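Local coordinates for surface glycoprotein (Trypanosoma brucei, PDB 5KLH) that is of unknown function but forms the bilobed ectodomain of an insect-stage transmembrane surface antigen, putatively a sensor, at residues R11-K15 with V47-I53; F21-E27 with I53-Y57; T81-R87 with E169-S173; L158-A162 with Y176-L180. One frame throughout, in Å; residues are numbered along the deposited sequence.

Interaction 1 of 4, residues R11-K15 with V47-I53; sequences RDNFK and VAGLGSI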
loop_
_atom_site.group_PDB
_atom_site.type_symbol
_atom_site.label_atom_id
_atom_site.label_comp_id
_atom_site.label_asym_id
_atom_site.label_seq_id
_atom_site.Cartn_x
_atom_site.Cartn_y
_atom_site.Cartn_z
ATOM N N ARG A 11 -9.175 -4.971 18.619
ATOM C CA ARG A 11 -10.144 -4.556 17.607
ATOM C C ARG A 11 -10.819 -3.233 17.959
ATOM O O ARG A 11 -11.601 -2.696 17.178
ATOM C CB ARG A 11 -11.202 -5.655 17.409
ATOM C CG ARG A 11 -10.620 -6.973 16.941
ATOM C CD ARG A 11 -11.713 -7.967 16.561
ATOM N NE ARG A 11 -12.679 -8.148 17.641
ATOM C CZ ARG A 11 -13.609 -9.099 17.663
ATOM N NH1 ARG A 11 -13.697 -9.964 16.663
ATOM N NH2 ARG A 11 -14.444 -9.187 18.691
ATOM N N ASP A 12 -10.508 -2.695 19.130
ATOM C CA ASP A 12 -11.190 -1.496 19.610
ATOM C C ASP A 12 -10.953 -0.271 18.721
ATOM O O ASP A 12 -11.900 0.454 18.388
ATOM C CB ASP A 12 -10.760 -1.203 21.051
ATOM C CG ASP A 12 -11.433 0.032 21.628
ATOM O OD1 ASP A 12 -12.573 -0.081 22.123
ATOM O OD2 ASP A 12 -10.808 1.112 21.597
ATOM N N ASN A 13 -9.698 -0.035 18.346
ATOM C CA ASN A 13 -9.365 1.076 17.448
ATOM C C ASN A 13 -10.137 0.961 16.135
ATOM O O ASN A 13 -10.682 1.949 15.632
ATOM C CB ASN A 13 -7.849 1.124 17.189
ATOM C CG ASN A 13 -7.447 2.238 16.233
ATOM O OD1 ASN A 13 -7.737 2.173 15.038
ATOM N ND2 ASN A 13 -6.754 3.253 16.750
ATOM N N PHE A 14 -10.175 -0.243 15.576
ATOM C CA PHE A 14 -10.930 -0.454 14.349
ATOM C C PHE A 14 -12.420 -0.164 14.530
ATOM O O PHE A 14 -13.017 0.526 13.704
ATOM C CB PHE A 14 -10.734 -1.872 13.833
ATOM C CG PHE A 14 -11.522 -2.160 12.601
ATOM C CD1 PHE A 14 -11.234 -1.504 11.412
ATOM C CD2 PHE A 14 -12.567 -3.065 12.625
ATOM C CE1 PHE A 14 -11.966 -1.756 10.272
ATOM C CE2 PHE A 14 -13.302 -3.319 11.489
ATOM C CZ PHE A 14 -13.002 -2.659 10.308
ATOM N N LYS A 15 -13.019 -0.685 15.604
ATOM C CA LYS A 15 -14.439 -0.439 15.876
ATOM C C LYS A 15 -14.744 1.044 16.016
ATOM O O LYS A 15 -15.780 1.523 15.550
ATOM C CB LYS A 15 -14.889 -1.192 17.144
ATOM C CG LYS A 15 -14.977 -2.688 16.947
ATOM C CD LYS A 15 -15.141 -3.465 18.275
ATOM C CE LYS A 15 -16.385 -3.050 19.037
ATOM N NZ LYS A 15 -16.538 -3.847 20.289
ATOM N N VAL A 47 -15.461 -8.700 8.157
ATOM C CA VAL A 47 -14.486 -8.880 9.225
ATOM C C VAL A 47 -15.003 -9.870 10.255
ATOM O O VAL A 47 -16.038 -9.638 10.867
ATOM C CB VAL A 47 -14.165 -7.545 9.916
ATOM C CG1 VAL A 47 -13.066 -7.719 10.943
ATOM C CG2 VAL A 47 -13.756 -6.508 8.880
ATOM N N ALA A 48 -14.271 -10.963 10.441
ATOM C CA ALA A 48 -14.683 -12.023 11.356
ATOM C C ALA A 48 -15.010 -11.474 12.738
ATOM O O ALA A 48 -14.183 -10.794 13.364
ATOM C CB ALA A 48 -13.605 -13.083 11.451
ATOM N N GLY A 49 -16.226 -11.745 13.199
ATOM C CA GLY A 49 -16.638 -11.309 14.517
ATOM C C GLY A 49 -17.279 -9.943 14.536
ATOM O O GLY A 49 -17.936 -9.585 15.509
ATOM N N LEU A 50 -17.112 -9.184 13.455
ATOM C CA LEU A 50 -17.643 -7.829 13.411
ATOM C C LEU A 50 -18.634 -7.646 12.267
ATOM O O LEU A 50 -19.346 -6.647 12.226
ATOM C CB LEU A 50 -16.495 -6.813 13.282
ATOM C CG LEU A 50 -15.526 -6.748 14.472
ATOM C CD1 LEU A 50 -14.423 -5.724 14.216
ATOM C CD2 LEU A 50 -16.268 -6.407 15.747
ATOM N N GLY A 51 -18.665 -8.604 11.339
ATOM C CA GLY A 51 -19.678 -8.625 10.292
ATOM C C GLY A 51 -19.330 -7.798 9.068
ATOM O O GLY A 51 -18.156 -7.566 8.777
ATOM N N SER A 52 -20.357 -7.353 8.353
ATOM C CA SER A 52 -20.169 -6.567 7.133
ATOM C C SER A 52 -19.985 -5.087 7.457
ATOM O O SER A 52 -20.793 -4.497 8.182
ATOM C CB SER A 52 -21.355 -6.767 6.189
ATOM O OG SER A 52 -21.332 -8.077 5.642
ATOM N N ILE A 53 -18.923 -4.496 6.906
ATOM C CA ILE A 53 -18.491 -3.139 7.250
ATOM C C ILE A 53 -18.475 -2.276 5.996
ATOM O O ILE A 53 -17.861 -2.670 5.012
ATOM C CB ILE A 53 -17.072 -3.141 7.861
ATOM C CG1 ILE A 53 -16.946 -4.175 8.991
ATOM C CG2 ILE A 53 -16.666 -1.741 8.311
ATOM C CD1 ILE A 53 -17.784 -3.875 10.190
HETATM O O HOH W 1 -11.628 -10.506 13.928
#
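The backbone O of Val-47, whose side chain lies against Phe-14, accepts two N-H groups: Leu-50 N at 2.8 Å and Gly-51 N at 2.9 Å. Leu-50 and Gly-51 are thereby set opposite the single residue Val-47, the mark of a classic beta bulge, and the tight bend is eased by glycines at 49 and 51, which tolerate positive phi. The bend presents Leu-50 to residues 11-15, where its forked end meets three side chains. Leu-50 CD1 meets the edge of the Phe-14 ring in plane, 3.6 Å from Phe-14 CD2; Leu-50 CD2 sits over a face of the Arg-11 guanidinium and 4.0 Å from Lys-15 CD. Phe-14 stretches across from the helix with CG anti to the backbone N (chi1 178°), far enough for CE2 to come 4.1 Å from Val-47 CG2 and CZ 4.3 Å from Ile-53 CG2. Polar joining is slight: a water donates to Ala-48 O at 2.6 Å and accepts only a weak bond from Arg-11 NH1. The contact sets the start of helix 12-20 on the turn between antiparallel strands 36-47 and 51-63, while helix 208-215 adjoins it, with Leu-212 touching both Phe-14 and Val-47 and Pro-208 touching Ile-53.

Interaction 2 of 4, residues F21-E27 with I53-Y57; sequences FDPKPLE and IPSVY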
loop_
_atom_site.group_PDB
_atom_site.type_symbol
_atom_site.label_atom_id
_atom_site.label_comp_id
_atom_site.label_asym_id
_atom_site.label_seq_id
_atom_site.Cartn_x
_atom_site.Cartn_y
_atom_site.Cartn_z
ATOM N N PHE A 21 -17.098 6.605 11.011
ATOM C CA PHE A 21 -17.125 6.736 9.555
ATOM C C PHE A 21 -18.455 7.304 9.073
ATOM O O PHE A 21 -19.522 6.734 9.332
ATOM C CB PHE A 21 -16.849 5.372 8.899
ATOM C CG PHE A 21 -16.850 5.384 7.387
ATOM C CD1 PHE A 21 -16.035 6.254 6.671
ATOM C CD2 PHE A 21 -17.631 4.475 6.686
ATOM C CE1 PHE A 21 -16.024 6.227 5.274
ATOM C CE2 PHE A 21 -17.626 4.443 5.298
ATOM C CZ PHE A 21 -16.831 5.321 4.591
ATOM N N ASP A 22 -18.378 8.428 8.367
ATOM C CA ASP A 22 -19.536 9.071 7.752
ATOM C C ASP A 22 -19.348 9.105 6.236
ATOM O O ASP A 22 -18.609 9.941 5.718
ATOM C CB ASP A 22 -19.711 10.483 8.325
ATOM C CG ASP A 22 -20.854 11.264 7.677
ATOM O OD1 ASP A 22 -21.718 10.658 7.005
ATOM O OD2 ASP A 22 -20.890 12.503 7.868
ATOM N N PRO A 23 -20.002 8.180 5.523
ATOM C CA PRO A 23 -19.844 8.074 4.071
ATOM C C PRO A 23 -20.701 9.061 3.286
ATOM O O PRO A 23 -20.533 9.176 2.077
ATOM C CB PRO A 23 -20.292 6.634 3.787
ATOM C CG PRO A 23 -21.330 6.386 4.829
ATOM C CD PRO A 23 -20.812 7.075 6.066
ATOM N N LYS A 24 -21.609 9.753 3.964
ATOM C CA LYS A 24 -22.526 10.663 3.283
ATOM C C LYS A 24 -21.840 11.712 2.405
ATOM O O LYS A 24 -22.252 11.920 1.258
ATOM C CB LYS A 24 -23.438 11.322 4.319
ATOM C CG LYS A 24 -24.281 10.256 5.023
ATOM C CD LYS A 24 -25.323 10.813 5.984
ATOM C CE LYS A 24 -26.624 10.013 5.886
ATOM N NZ LYS A 24 -26.372 8.540 5.829
ATOM N N PRO A 25 -20.777 12.360 2.909
ATOM C CA PRO A 25 -20.119 13.315 2.007
ATOM C C PRO A 25 -19.510 12.644 0.776
ATOM O O PRO A 25 -19.402 13.269 -0.279
ATOM C CB PRO A 25 -19.020 13.937 2.881
ATOM C CG PRO A 25 -19.412 13.632 4.288
ATOM C CD PRO A 25 -20.158 12.341 4.246
ATOM N N LEU A 26 -19.130 11.379 0.901
ATOM C CA LEU A 26 -18.443 10.698 -0.193
ATOM C C LEU A 26 -19.355 10.408 -1.384
ATOM O O LEU A 26 -18.871 10.132 -2.489
ATOM C CB LEU A 26 -17.815 9.403 0.311
ATOM C CG LEU A 26 -17.026 9.610 1.603
ATOM C CD1 LEU A 26 -16.387 8.309 2.055
ATOM C CD2 LEU A 26 -15.976 10.694 1.412
ATOM N N GLU A 27 -20.670 10.491 -1.173
ATOM C CA GLU A 27 -21.630 10.314 -2.264
ATOM C C GLU A 27 -21.462 11.398 -3.313
ATOM O O GLU A 27 -21.811 11.210 -4.487
ATOM C CB GLU A 27 -23.069 10.312 -1.733
ATOM C CG GLU A 27 -23.322 9.266 -0.659
ATOM C CD GLU A 27 -22.628 7.932 -0.935
ATOM O OE1 GLU A 27 -22.884 7.316 -1.996
ATOM O OE2 GLU A 27 -21.818 7.495 -0.081
ATOM N N ILE A 53 -18.923 -4.496 6.906
ATOM C CA ILE A 53 -18.491 -3.139 7.250
ATOM C C ILE A 53 -18.475 -2.276 5.996
ATOM O O ILE A 53 -17.861 -2.670 5.012
ATOM C CB ILE A 53 -17.072 -3.141 7.861
ATOM C CG1 ILE A 53 -16.946 -4.175 8.991
ATOM C CG2 ILE A 53 -16.666 -1.741 8.311
ATOM C CD1 ILE A 53 -17.784 -3.875 10.190
ATOM N N PRO A 54 -19.154 -1.121 6.018
ATOM C CA PRO A 54 -19.196 -0.275 4.816
ATOM C C PRO A 54 -17.854 0.369 4.496
ATOM O O PRO A 54 -17.058 0.666 5.387
ATOM C CB PRO A 54 -20.226 0.802 5.168
ATOM C CG PRO A 54 -20.192 0.878 6.639
ATOM C CD PRO A 54 -19.889 -0.516 7.138
ATOM N N SER A 55 -17.631 0.597 3.207
ATOM C CA SER A 55 -16.417 1.244 2.722
ATOM C C SER A 55 -16.838 1.930 1.440
ATOM O O SER A 55 -17.615 1.365 0.669
ATOM C CB SER A 55 -15.295 0.224 2.488
ATOM O OG SER A 55 -14.192 0.787 1.781
ATOM N N VAL A 56 -16.355 3.148 1.220
ATOM C CA VAL A 56 -16.808 3.926 0.082
ATOM C C VAL A 56 -15.609 4.580 -0.588
ATOM O O VAL A 56 -14.785 5.200 0.084
ATOM C CB VAL A 56 -17.820 5.017 0.498
ATOM C CG1 VAL A 56 -18.242 5.820 -0.720
ATOM C CG2 VAL A 56 -19.034 4.394 1.159
ATOM N N TYR A 57 -15.487 4.418 -1.901
ATOM C CA TYR A 57 -14.408 5.068 -2.634
ATOM C C TYR A 57 -14.942 5.561 -3.974
ATOM O O TYR A 57 -16.025 5.172 -4.398
ATOM C CB TYR A 57 -13.226 4.108 -2.826
ATOM C CG TYR A 57 -13.569 2.815 -3.531
ATOM C CD1 TYR A 57 -14.013 1.713 -2.815
ATOM C CD2 TYR A 57 -13.421 2.691 -4.908
ATOM C CE1 TYR A 57 -14.329 0.526 -3.458
ATOM C CE2 TYR A 57 -13.728 1.511 -5.552
ATOM C CZ TYR A 57 -14.182 0.434 -4.818
ATOM O OH TYR A 57 -14.484 -0.740 -5.457
#
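Val-56 is the hub of the apolar contacts: its CG2 lies 3.7 Å from Pro-23 CB, and its CG1 lies 3.8 Å from Leu-26 CB; the beta-branched residue, natural in a strand, thereby offers one methyl to each part of the bent loop. The Phe-21 side chain crosses Val-56 at about a right angle, with CZ 4.2 Å from Val-56 CG2, and its CD2 approaches Pro-54 CG more loosely.

The second kind is ring against backbone. With CG anti to its own N (chi1 -180°), Phe-21 reaches strand 51-63 and sets CE2 3.8 Å from Pro-54 O, while Pro-23 N stands over one face of the ring. Phe-21 is where the chain leaves helix 12-20, so the contact lays the connection toward strand 31-33 on one side of the sheet; Ser-55 points away from it, its OG bonded to Asp-207 and Gln-43.

Within the loop, Asp-22 OD1 accepts Lys-24 N at 3.2 Å from above the carboxylate plane, an Asx turn, consistent with the bend of the chain here. A carboxylate, that of Glu-27, meets a Val-56 methyl without a bond: it starts away from the strand but curls back through its bent chi2 (-40°), setting OE2 4.0 Å from Val-56 CG1. That oxygen is also 3.0 Å from Pro-23 O, another acceptor, which might raise its affinity for a proton; Arg-42 offers OE1 a long, weak ion pair.

Interaction 3 of 4, residues T81-R87 with E169-S173; sequences TVAPFTR and EYRES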
loop_
_atom_site.group_PDB
_atom_site.type_symbol
_atom_site.label_atom_id
_atom_site.label_comp_id
_atom_site.label_asym_id
_atom_site.label_seq_id
_atom_site.Cartn_x
_atom_site.Cartn_y
_atom_site.Cartn_z
ATOM N N THR A 81 -15.347 18.267 -4.337
ATOM C CA THR A 81 -15.036 18.491 -2.917
ATOM C C THR A 81 -13.612 18.079 -2.518
ATOM O O THR A 81 -13.222 18.269 -1.375
ATOM C CB THR A 81 -16.060 17.786 -1.932
ATOM O OG1 THR A 81 -15.820 16.372 -1.852
ATOM C CG2 THR A 81 -17.508 18.055 -2.340
ATOM N N VAL A 82 -12.828 17.557 -3.461
ATOM C CA VAL A 82 -11.426 17.245 -3.189
ATOM C C VAL A 82 -10.509 18.229 -3.920
ATOM O O VAL A 82 -10.556 18.323 -5.148
ATOM C CB VAL A 82 -11.080 15.784 -3.625
ATOM C CG1 VAL A 82 -9.649 15.435 -3.246
ATOM C CG2 VAL A 82 -12.039 14.798 -2.978
ATOM N N ALA A 83 -9.693 18.982 -3.183
ATOM C CA ALA A 83 -8.742 19.886 -3.836
ATOM C C ALA A 83 -7.934 19.117 -4.874
ATOM O O ALA A 83 -7.329 18.105 -4.545
ATOM C CB ALA A 83 -7.808 20.528 -2.824
ATOM N N PRO A 84 -7.935 19.587 -6.134
ATOM C CA PRO A 84 -7.260 18.807 -7.172
ATOM C C PRO A 84 -5.797 18.514 -6.851
ATOM O O PRO A 84 -5.087 19.333 -6.245
ATOM C CB PRO A 84 -7.373 19.700 -8.408
ATOM C CG PRO A 84 -8.611 20.509 -8.158
ATOM C CD PRO A 84 -8.630 20.764 -6.688
ATOM N N PHE A 85 -5.359 17.327 -7.257
ATOM C CA PHE A 85 -3.960 16.969 -7.132
ATOM C C PHE A 85 -3.598 15.938 -8.167
ATOM O O PHE A 85 -4.479 15.268 -8.729
ATOM C CB PHE A 85 -3.625 16.476 -5.708
ATOM C CG PHE A 85 -4.244 15.158 -5.330
ATOM C CD1 PHE A 85 -5.536 15.102 -4.836
ATOM C CD2 PHE A 85 -3.510 13.985 -5.410
ATOM C CE1 PHE A 85 -6.107 13.888 -4.458
ATOM C CE2 PHE A 85 -4.074 12.769 -5.032
ATOM C CZ PHE A 85 -5.366 12.721 -4.563
ATOM N N THR A 86 -2.299 15.828 -8.429
ATOM C CA THR A 86 -1.774 14.828 -9.347
ATOM C C THR A 86 -0.935 13.800 -8.603
ATOM O O THR A 86 -0.145 14.144 -7.726
ATOM C CB THR A 86 -0.912 15.474 -10.452
ATOM O OG1 THR A 86 -1.722 16.365 -11.227
ATOM C CG2 THR A 86 -0.320 14.415 -11.387
ATOM N N ARG A 87 -1.112 12.535 -8.956
ATOM C CA ARG A 87 -0.163 11.512 -8.552
ATOM C C ARG A 87 0.495 10.949 -9.786
ATOM O O ARG A 87 -0.196 10.508 -10.722
ATOM C CB ARG A 87 -0.832 10.385 -7.761
ATOM C CG ARG A 87 0.106 9.209 -7.500
ATOM C CD ARG A 87 1.130 9.549 -6.416
ATOM N NE ARG A 87 0.463 9.762 -5.137
ATOM C CZ ARG A 87 0.213 8.794 -4.253
ATOM N NH1 ARG A 87 0.603 7.542 -4.487
ATOM N NH2 ARG A 87 -0.422 9.083 -3.124
ATOM N N GLU A 169 -14.349 20.137 3.215
ATOM C CA GLU A 169 -13.930 19.508 1.974
ATOM C C GLU A 169 -12.685 18.657 2.228
ATOM O O GLU A 169 -12.405 18.296 3.383
ATOM C CB GLU A 169 -13.722 20.575 0.895
ATOM C CG GLU A 169 -15.043 21.307 0.611
ATOM C CD GLU A 169 -15.119 21.947 -0.767
ATOM O OE1 GLU A 169 -14.163 22.651 -1.151
ATOM O OE2 GLU A 169 -16.152 21.747 -1.451
ATOM N N TYR A 170 -11.980 18.298 1.158
ATOM C CA TYR A 170 -10.880 17.332 1.236
ATOM C C TYR A 170 -9.663 17.779 0.426
ATOM O O TYR A 170 -9.774 18.644 -0.448
ATOM C CB TYR A 170 -11.346 15.950 0.739
ATOM C CG TYR A 170 -12.515 15.380 1.504
ATOM C CD1 TYR A 170 -13.819 15.720 1.165
ATOM C CD2 TYR A 170 -12.315 14.510 2.567
ATOM C CE1 TYR A 170 -14.887 15.214 1.860
ATOM C CE2 TYR A 170 -13.378 13.994 3.272
ATOM C CZ TYR A 170 -14.663 14.350 2.912
ATOM O OH TYR A 170 -15.740 13.849 3.602
ATOM N N ARG A 171 -8.506 17.188 0.741
ATOM C CA ARG A 171 -7.246 17.446 0.040
ATOM C C ARG A 171 -6.437 16.164 0.127
ATOM O O ARG A 171 -6.777 15.297 0.938
ATOM C CB ARG A 171 -6.488 18.617 0.671
ATOM C CG ARG A 171 -6.096 18.323 2.101
ATOM C CD ARG A 171 -5.486 19.530 2.773
ATOM N NE ARG A 171 -5.604 19.397 4.218
ATOM C CZ ARG A 171 -5.475 20.401 5.075
ATOM N NH1 ARG A 171 -5.217 21.624 4.637
ATOM N NH2 ARG A 171 -5.611 20.176 6.372
ATOM N N GLU A 172 -5.383 16.014 -0.678
ATOM C CA GLU A 172 -4.633 14.767 -0.579
ATOM C C GLU A 172 -4.083 14.589 0.822
ATOM O O GLU A 172 -3.548 15.541 1.427
ATOM C CB GLU A 172 -3.475 14.662 -1.577
ATOM C CG GLU A 172 -2.930 13.214 -1.558
ATOM C CD GLU A 172 -1.752 12.912 -2.470
ATOM O OE1 GLU A 172 -1.116 13.839 -3.028
ATOM O OE2 GLU A 172 -1.449 11.701 -2.600
ATOM N N SER A 173 -4.239 13.374 1.335
ATOM C CA SER A 173 -3.681 13.000 2.625
ATOM C C SER A 173 -2.180 13.230 2.671
ATOM O O SER A 173 -1.453 12.968 1.699
ATOM C CB SER A 173 -4.000 11.536 2.948
ATOM O OG SER A 173 -3.461 11.164 4.204
HETATM O O HOH W 2 -5.403 17.933 -2.620
HETATM O O HOH W 3 0.166 12.611 -5.316
#
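Phe-85 lies flat beneath the side chain of Glu-172, whose CB sits 3.7 Å from the ring centroid, over the face, in a CH-pi contact. The carboxylate runs on past the CD2–CE2 edge, its plane only 19° from that of the phenyl, and OE1 comes 3.4 Å from Phe-85 CD2. Glutamate suits the place because its methylenes can cover an aromatic face while its extended chain carries the charge onward. Phe-85 CG lies between the backbone N and the carbonyl carbon (chi1 68°), which turns the ring toward Glu-172.

Beyond the ring, Glu-172 OE2 takes Arg-87 NH2 in a salt bridge of 2.9 Å that is nearly straight (173°). Guanidinium and carboxylate are almost coplanar, and Arg-87 bends at chi2 and chi3 to arrive there. The same NH2 also donates to Gln-177 O. A water ties Arg-87 NE to Glu-172 OE1 and Thr-86 O, so the ion pair is held at several points.

At the other end the backbones join. Tyr-170 N donates to Thr-81 O at 2.8 Å, and Ala-83 N to Tyr-170 O at 2.8 Å, the two bonds flanking Val-82. The Thr-81 side chain lies alongside that of Tyr-170, with OG1 3.7 Å from Tyr-170 CD1, and Val-82 CG2 rests 4.0 Å from Tyr-170 CB. In between, a second water links Ala-83 O with Glu-172 N, where direct pairing has ceased. This is a single parallel beta bridge: it fastens short strand 170-172, otherwise paired antiparallel with 145-164, to the turn leading into strand 85-100 of the same mixed sheet.

Interaction 4 of 4, residues L158-A162 with Y176-L180; sequences LYLVA and YQSAL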
loop_
_atom_site.group_PDB
_atom_site.type_symbol
_atom_site.label_atom_id
_atom_site.label_comp_id
_atom_site.label_asym_id
_atom_site.label_seq_id
_atom_site.Cartn_x
_atom_site.Cartn_y
_atom_site.Cartn_z
ATOM N N LEU A 158 -4.058 1.648 -8.381
ATOM C CA LEU A 158 -3.441 2.741 -7.664
ATOM C C LEU A 158 -4.418 3.226 -6.604
ATOM O O LEU A 158 -5.546 3.567 -6.940
ATOM C CB LEU A 158 -3.082 3.868 -8.633
ATOM C CG LEU A 158 -2.471 5.120 -8.001
ATOM C CD1 LEU A 158 -1.062 4.835 -7.562
ATOM C CD2 LEU A 158 -2.506 6.272 -8.988
ATOM N N TYR A 159 -4.008 3.200 -5.338
ATOM C CA TYR A 159 -4.861 3.637 -4.225
ATOM C C TYR A 159 -4.460 5.010 -3.736
ATOM O O TYR A 159 -3.305 5.207 -3.350
ATOM C CB TYR A 159 -4.763 2.660 -3.050
ATOM C CG TYR A 159 -5.135 1.235 -3.358
ATOM C CD1 TYR A 159 -4.252 0.393 -4.033
ATOM C CD2 TYR A 159 -6.343 0.713 -2.933
ATOM C CE1 TYR A 159 -4.588 -0.926 -4.292
ATOM C CE2 TYR A 159 -6.682 -0.605 -3.186
ATOM C CZ TYR A 159 -5.794 -1.414 -3.864
ATOM O OH TYR A 159 -6.118 -2.726 -4.110
ATOM N N LEU A 160 -5.401 5.952 -3.712
ATOM C CA LEU A 160 -5.106 7.311 -3.279
ATOM C C LEU A 160 -5.966 7.642 -2.078
ATOM O O LEU A 160 -7.028 7.042 -1.908
ATOM C CB LEU A 160 -5.358 8.310 -4.414
ATOM C CG LEU A 160 -4.609 8.026 -5.715
ATOM C CD1 LEU A 160 -5.034 8.979 -6.836
ATOM C CD2 LEU A 160 -3.120 8.157 -5.475
ATOM N N VAL A 161 -5.507 8.573 -1.243
ATOM C CA VAL A 161 -6.249 8.931 -0.033
ATOM C C VAL A 161 -6.407 10.436 0.122
ATOM O O VAL A 161 -5.448 11.206 -0.041
ATOM C CB VAL A 161 -5.559 8.340 1.231
ATOM C CG1 VAL A 161 -6.391 8.572 2.478
ATOM C CG2 VAL A 161 -5.321 6.848 1.066
ATOM N N ALA A 162 -7.634 10.849 0.423
ATOM C CA ALA A 162 -7.917 12.250 0.749
ATOM C C ALA A 162 -8.257 12.403 2.222
ATOM O O ALA A 162 -8.903 11.539 2.809
ATOM C CB ALA A 162 -9.066 12.783 -0.107
ATOM N N TYR A 176 -1.226 9.311 4.534
ATOM C CA TYR A 176 -1.429 8.097 3.747
ATOM C C TYR A 176 -1.160 8.343 2.277
ATOM O O TYR A 176 -1.915 9.068 1.623
ATOM C CB TYR A 176 -2.857 7.573 3.938
ATOM C CG TYR A 176 -3.169 7.126 5.344
ATOM C CD1 TYR A 176 -3.674 8.020 6.289
ATOM C CD2 TYR A 176 -2.950 5.813 5.735
ATOM C CE1 TYR A 176 -3.948 7.601 7.576
ATOM C CE2 TYR A 176 -3.220 5.394 7.020
ATOM C CZ TYR A 176 -3.725 6.290 7.926
ATOM O OH TYR A 176 -3.993 5.886 9.207
ATOM N N GLN A 177 -0.095 7.740 1.746
ATOM C CA GLN A 177 0.228 7.874 0.332
ATOM C C GLN A 177 -0.391 6.715 -0.440
ATOM O O GLN A 177 -0.333 6.669 -1.662
ATOM C CB GLN A 177 1.743 7.927 0.111
ATOM C CG GLN A 177 2.413 9.261 0.518
ATOM C CD GLN A 177 3.206 9.156 1.812
ATOM O OE1 GLN A 177 3.075 8.187 2.555
ATOM N NE2 GLN A 177 4.041 10.153 2.082
ATOM N N SER A 178 -0.940 5.757 0.302
ATOM C CA SER A 178 -1.761 4.693 -0.263
ATOM C C SER A 178 -2.792 4.269 0.767
ATOM O O SER A 178 -2.586 4.477 1.973
ATOM C CB SER A 178 -0.895 3.493 -0.685
ATOM O OG SER A 178 -1.717 2.401 -1.107
ATOM N N ALA A 179 -3.893 3.680 0.299
ATOM C CA ALA A 179 -4.861 3.089 1.220
ATOM C C ALA A 179 -4.410 1.726 1.702
ATOM O O ALA A 179 -4.933 1.222 2.696
ATOM C CB ALA A 179 -6.242 2.974 0.566
ATOM N N LEU A 180 -3.459 1.107 0.992
ATOM C CA LEU A 180 -2.959 -0.210 1.386
ATOM C C LEU A 180 -1.794 -0.137 2.372
ATOM O O LEU A 180 -0.887 0.658 2.196
ATOM C CB LEU A 180 -2.498 -1.007 0.163
ATOM C CG LEU A 180 -3.483 -1.558 -0.855
ATOM C CD1 LEU A 180 -2.690 -2.359 -1.870
ATOM C CD2 LEU A 180 -4.488 -2.456 -0.161
HETATM O O HOH W 4 -2.725 9.424 -1.185
#
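Tyr-159 offers the face of its ring to Leu-180, whose CG stands 3.7 Å from the centroid and 12° off the ring normal, a CH-pi contact. Leu-180 CD1 presses closer still, 3.4 Å from Tyr-159 CE1, so the branched leucine spreads over the phenol. Ala-179, small enough to fit between the two strand residues, sets its CB 3.9 Å from Tyr-159 CB and also touches Val-161 CG2. Val-161 CG2 in turn meets Tyr-176 CB at 3.9 Å, while the Tyr-176 ring leads away. Between the backbones there is a CA-H...O contact, Ser-178 CA to Tyr-159 O at 3.5 Å, and a water that accepts from Val-161 N and lies within bonding distance of Tyr-176 O.

The next shell fixes the loop. Ser-178 OG, anti to its own N (chi1 174°), accepts Leu-180 N at 3.0 Å in an ST turn, and is itself bonded to Ser-187 O; this bends the chain where Leu-180 must face the ring. Tyr-176 is anchored by its OH to Arg-214 and packs edge-to-face with Phe-183. Ile-210 of helix 208-215 touches Val-161, Tyr-176 and Ala-179 together.

No direct hydrogen bond joins residues 176-180 to 158-162, although Gln-188 OE1 accepts Tyr-159 N. Ala-179 N is buried without a partner, a likely energetic cost; the fit therefore appears to rest mainly on apolar burial and C-H contacts, with one water between the backbones.

All four contacts reach one mixed sheet. Interactions 1 and 2 share Ile-53 on strand 51-63, with centres about 16 Å apart, and alternate along the chain, so helix 12-20 and the loop after it are laid along one strand in succession. Interactions 3 and 4 also alternate; their centres are about 12 Å apart, and they touch through the backbones of Ser-173 and Val-161, where strand 170-172 borders 145-164. Interaction 2 meets interaction 3 where Pro-25 and Leu-26 pack on Tyr-170, while interactions 1 and 3 are farthest apart, at about 28 Å. The contacts thus tie early and late parts of the chain into one body of the ectodomain.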